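Local coordinates for protein DREP2 (Drosophila melanogaster, PDB 4D2K) that probably takes part in apoptotic DNA fragmentation, its CIDE domain, the part described here, associating with like domains into higher-order assemblies, at residues V25-F30 with L34-D39; V51-E54 with Q59-D62. All blocks are in the same frame, centred on the assembly; numbering follows the deposited sequence.

Interaction 1 (V25-F30 with L34-D39)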
loop_
_atom_site.group_PDB
_atom_site.type_symbol
_atom_site.label_atom_id
_atom_site.label_comp_id
_atom_site.label_asym_id
_atom_site.label_seq_id
_atom_site.Cartn_x
_atom_site.Cartn_y
_atom_site.Cartn_z
ATOM N N VAL A 25 -5.583 -4.719 -5.336
ATOM C CA VAL A 25 -4.509 -4.932 -6.285
ATOM C C VAL A 25 -4.050 -6.343 -6.142
ATOM O O VAL A 25 -4.247 -6.972 -5.100
ATOM C CB VAL A 25 -3.307 -3.970 -6.051
ATOM C CG1 VAL A 25 -3.720 -2.512 -6.236
ATOM C CG2 VAL A 25 -2.678 -4.219 -4.666
ATOM N N VAL A 26 -3.396 -6.835 -7.182
ATOM C CA VAL A 26 -2.824 -8.165 -7.158
ATOM C C VAL A 26 -1.387 -8.058 -7.607
ATOM O O VAL A 26 -1.128 -7.704 -8.751
ATOM C CB VAL A 26 -3.589 -9.141 -8.068
ATOM C CG1 VAL A 26 -2.935 -10.531 -8.007
ATOM C CG2 VAL A 26 -5.040 -9.218 -7.655
ATOM N N VAL A 27 -0.453 -8.366 -6.704
ATOM C CA VAL A 27 0.966 -8.088 -6.939
ATOM C C VAL A 27 1.875 -9.169 -6.361
ATOM O O VAL A 27 1.526 -9.839 -5.377
ATOM C CB VAL A 27 1.388 -6.720 -6.337
ATOM C CG1 VAL A 27 0.656 -5.547 -7.045
ATOM C CG2 VAL A 27 1.121 -6.704 -4.843
ATOM N N GLY A 28 3.048 -9.331 -6.978
ATOM C CA GLY A 28 4.024 -10.313 -6.535
ATOM C C GLY A 28 5.159 -9.769 -5.694
ATOM O O GLY A 28 5.784 -10.522 -4.950
ATOM N N THR A 29 5.448 -8.475 -5.826
ATOM C CA THR A 29 6.605 -7.853 -5.169
ATOM C C THR A 29 6.277 -6.484 -4.560
ATOM O O THR A 29 5.315 -5.814 -4.967
ATOM C CB THR A 29 7.797 -7.620 -6.155
ATOM O OG1 THR A 29 7.388 -6.658 -7.129
ATOM C CG2 THR A 29 8.230 -8.906 -6.891
ATOM N N PHE A 30 7.114 -6.053 -3.620
ATOM C CA PHE A 30 6.945 -4.742 -3.006
ATOM C C PHE A 30 7.020 -3.610 -4.034
ATOM O O PHE A 30 6.226 -2.662 -3.993
ATOM C CB PHE A 30 7.982 -4.536 -1.905
ATOM C CG PHE A 30 7.962 -3.153 -1.327
ATOM C CD1 PHE A 30 6.920 -2.731 -0.520
ATOM C CD2 PHE A 30 8.997 -2.269 -1.607
ATOM C CE1 PHE A 30 6.902 -1.454 -0.014
ATOM C CE2 PHE A 30 8.989 -0.990 -1.105
ATOM C CZ PHE A 30 7.940 -0.577 -0.310
ATOM N N LEU A 34 4.120 -0.820 -5.015
ATOM C CA LEU A 34 4.193 0.633 -5.222
ATOM C C LEU A 34 3.636 1.080 -6.580
ATOM O O LEU A 34 2.846 2.023 -6.659
ATOM C CB LEU A 34 5.639 1.126 -5.086
ATOM C CG LEU A 34 6.320 1.018 -3.719
ATOM C CD1 LEU A 34 7.767 1.483 -3.778
ATOM C CD2 LEU A 34 5.561 1.847 -2.716
ATOM N N VAL A 35 4.066 0.425 -7.654
ATOM C CA VAL A 35 3.566 0.780 -8.977
ATOM C C VAL A 35 2.027 0.701 -9.074
ATOM O O VAL A 35 1.395 1.668 -9.509
ATOM C CB VAL A 35 4.196 -0.103 -10.067
ATOM C CG1 VAL A 35 3.450 0.083 -11.376
ATOM C CG2 VAL A 35 5.697 0.226 -10.220
ATOM N N ARG A 36 1.435 -0.440 -8.689
ATOM C CA ARG A 36 -0.015 -0.634 -8.853
ATOM C C ARG A 36 -0.784 0.202 -7.833
ATOM O O ARG A 36 -1.898 0.647 -8.087
ATOM C CB ARG A 36 -0.420 -2.108 -8.681
ATOM C CG ARG A 36 0.171 -3.026 -9.718
ATOM C CD ARG A 36 0.177 -2.375 -11.072
ATOM N NE ARG A 36 1.078 -3.112 -11.946
ATOM C CZ ARG A 36 1.637 -2.602 -13.034
ATOM N NH1 ARG A 36 1.388 -1.345 -13.364
ATOM N NH2 ARG A 36 2.461 -3.339 -13.775
ATOM N N GLY A 37 -0.199 0.388 -6.658
ATOM C CA GLY A 37 -0.846 1.201 -5.645
ATOM C C GLY A 37 -0.945 2.628 -6.135
ATOM O O GLY A 37 -2.029 3.224 -6.112
ATOM N N LYS A 38 0.150 3.151 -6.666
ATOM C CA LYS A 38 0.094 4.513 -7.174
ATOM C C LYS A 38 -0.860 4.631 -8.364
ATOM O O LYS A 38 -1.679 5.559 -8.392
ATOM C CB LYS A 38 1.497 5.030 -7.528
ATOM C CG LYS A 38 2.367 5.289 -6.284
ATOM C CD LYS A 38 3.703 5.952 -6.613
ATOM C CE LYS A 38 4.792 4.935 -6.929
ATOM N NZ LYS A 38 6.143 5.590 -7.009
ATOM N N ASP A 39 -0.784 3.705 -9.329
ATOM C CA ASP A 39 -1.747 3.729 -10.436
ATOM C C ASP A 39 -3.210 3.689 -9.966
ATOM O O ASP A 39 -4.044 4.446 -10.431
ATOM C CB ASP A 39 -1.517 2.570 -11.407
ATOM C CG ASP A 39 -2.561 2.540 -12.524
ATOM O OD1 ASP A 39 -2.595 3.491 -13.324
ATOM O OD2 ASP A 39 -3.371 1.585 -12.588
#

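Interaction 2 (V51-E54 with Q59-D62)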
loop_
_atom_site.group_PDB
_atom_site.type_symbol
_atom_site.label_atom_id
_atom_site.label_comp_id
_atom_site.label_asym_id
_atom_site.label_seq_id
_atom_site.Cartn_x
_atom_site.Cartn_y
_atom_site.Cartn_z
ATOM N N VAL A 51 4.066 3.324 2.263
ATOM C CA VAL A 51 2.994 2.349 2.429
ATOM C C VAL A 51 2.964 1.917 3.882
ATOM O O VAL A 51 3.999 1.582 4.444
ATOM C CB VAL A 51 3.180 1.130 1.498
ATOM C CG1 VAL A 51 2.109 0.092 1.772
ATOM C CG2 VAL A 51 3.138 1.576 0.033
ATOM N N VAL A 52 1.799 1.942 4.510
ATOM C CA VAL A 52 1.749 1.541 5.902
ATOM C C VAL A 52 0.603 0.581 6.123
ATOM O O VAL A 52 -0.337 0.543 5.340
ATOM C CB VAL A 52 1.586 2.770 6.874
ATOM C CG1 VAL A 52 2.742 3.748 6.734
ATOM C CG2 VAL A 52 0.247 3.479 6.643
ATOM N N LEU A 53 0.670 -0.185 7.205
ATOM C CA LEU A 53 -0.442 -1.041 7.583
ATOM C C LEU A 53 -1.610 -0.159 8.001
ATOM O O LEU A 53 -1.423 0.860 8.673
ATOM C CB LEU A 53 -0.045 -1.963 8.733
ATOM C CG LEU A 53 0.986 -3.060 8.477
ATOM C CD1 LEU A 53 1.169 -3.862 9.758
ATOM C CD2 LEU A 53 0.509 -3.970 7.359
ATOM N N GLU A 54 -2.813 -0.543 7.610
ATOM C CA GLU A 54 -3.972 0.225 8.005
ATOM C C GLU A 54 -4.197 0.126 9.513
ATOM O O GLU A 54 -4.701 1.058 10.130
ATOM C CB GLU A 54 -5.226 -0.227 7.239
ATOM C CG GLU A 54 -6.448 0.696 7.462
ATOM C CD GLU A 54 -7.158 0.425 8.771
ATOM O OE1 GLU A 54 -7.110 -0.732 9.241
ATOM O OE2 GLU A 54 -7.754 1.360 9.343
ATOM N N GLN A 59 5.208 0.920 8.925
ATOM C CA GLN A 59 5.622 1.158 7.548
ATOM C C GLN A 59 6.225 -0.082 6.884
ATOM O O GLN A 59 6.965 -0.811 7.517
ATOM C CB GLN A 59 6.630 2.304 7.480
ATOM C CG GLN A 59 6.884 2.761 6.073
ATOM C CD GLN A 59 7.725 4.026 5.985
ATOM O OE1 GLN A 59 7.971 4.705 6.986
ATOM N NE2 GLN A 59 8.134 4.368 4.770
ATOM N N ILE A 60 5.922 -0.299 5.609
ATOM C CA ILE A 60 6.543 -1.388 4.851
ATOM C C ILE A 60 7.485 -0.778 3.823
ATOM O O ILE A 60 7.049 0.029 2.984
ATOM C CB ILE A 60 5.496 -2.284 4.123
ATOM C CG1 ILE A 60 4.546 -2.943 5.123
ATOM C CG2 ILE A 60 6.181 -3.347 3.293
ATOM C CD1 ILE A 60 3.285 -2.168 5.368
ATOM N N GLU A 61 8.756 -1.167 3.847
ATOM C CA GLU A 61 9.747 -0.545 2.957
ATOM C C GLU A 61 10.612 -1.507 2.180
ATOM O O GLU A 61 11.653 -1.107 1.668
ATOM C CB GLU A 61 10.714 0.360 3.737
ATOM C CG GLU A 61 10.091 1.384 4.662
ATOM C CD GLU A 61 11.154 2.120 5.450
ATOM O OE1 GLU A 61 12.069 2.700 4.828
ATOM O OE2 GLU A 61 11.095 2.103 6.689
ATOM N N ASP A 62 10.211 -2.766 2.098
ATOM C CA ASP A 62 11.071 -3.773 1.476
ATOM C C ASP A 62 10.338 -5.092 1.225
ATOM O O ASP A 62 9.306 -5.369 1.835
ATOM C CB ASP A 62 12.336 -4.011 2.314
ATOM C CG ASP A 62 12.032 -4.264 3.791
ATOM O OD1 ASP A 62 11.400 -5.290 4.134
ATOM O OD2 ASP A 62 12.484 -3.450 4.630
HETATM O O HOH W 1 6.778 2.557 2.405
#

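Interaction 1 (V25-F30 with L34-D39)
Phe-30 and Leu-34 meet one helical turn apart, and the aliphatic branch of the leucine lies over a face of the aromatic ring. Leu-34 CG sits 4.1 Å above the ring plane of Phe-30, displaced toward the rim, while Leu-34 CD1 reaches Phe-30 CE2 at 3.8 Å. The phenylalanine swings its ring into this position with CG anti to the backbone N (chi1 174°). The backbone bond of that turn, Leu-34 N to Phe-30 O, measures 3.0 Å. Helix 30-40 begins directly after Thr-29, the N-cap residue, whose OG1 accepts from Glu-32 N. Strand 22-27 leads into the helix that packs on the mixed sheet of the ubiquitin-like CIDE-N domain, in the order expected of a beta-grasp fold. On the strand side the partner is Arg-36, which contributes its hydrocarbon stem rather than its charge: Arg-36 CG lies 3.7 Å from Val-27 CG1, and Arg-36 CB is 4.1 Å from Val-25 CG1. A bend at chi2 (-39°) then carries the guanidinium away from the valines. Replacing Leu-34 by alanine would remove the branch over the ring and is likely to open a gap beside Phe-30, leaving the ring freer to turn. Val-25 and Val-27 also touch Leu-12 on the adjoining strand 10-16.

Interaction 2 (V51-E54 with Q59-D62)
The flat side-chain amide of Gln-59 reaches the neighbouring strand through a bound water, to which NE2 donates in a long bond of 3.3 Å from Gln-59 NE2 to the water oxygen. That water also accepts from Val-51 N at 2.8 Å and donates to Ile-60 O, so it bridges the two backbones where a direct bond between Val-51 N and Ile-60 O is missing. With CG anti to the backbone N (chi1 -169°) and the chain extended beyond it, the glutamine carries its amide to the water, and Gln-59 CG passes 3.5 Å from Val-51 O. The same carbonyl receives Ile-60 N at 2.9 Å in a nearly straight bond, 174° at the hydrogen. Val-52 and Gln-59 form a non-hydrogen-bonded antiparallel pair, with Val-52 CG1 4.0 Å from Gln-59 CA. Ile-60 and Leu-53 cross at about a right angle, and Ile-60 CD1 comes 3.9 Å from Leu-53 CD2; both side chains also touch Leu-75 of strand 74-79. Asp-62 follows as the N-cap of helix 63-67, its OD1 accepting from Tyr-65 N. Together the strands make a short antiparallel beta hairpin at one margin of the sheet, as in ubiquitin-like folds.

How the interactions relate
Interaction 1 and interaction 2 show how a small domain builds its core by laying one helix across a sheet. Their centres lie 12 Å apart, with the middle of the domain between them, yet they touch through the side chains of helix 30-40. Leu-34 CD2 comes within 3.7 Å of Val-51 CG2, and Phe-30 CE1 lies 3.3 Å from Ile-60 O. The same ring also reaches the backbone just after strand 59-60, with Phe-30 CE2 3.7 Å from Glu-61 C. The helix therefore spans from strand 22-27, at one margin of the sheet, to strand 59-60 at the other, and the strand-helix unit of interaction 1 precedes the hairpin of interaction 2 along the chain.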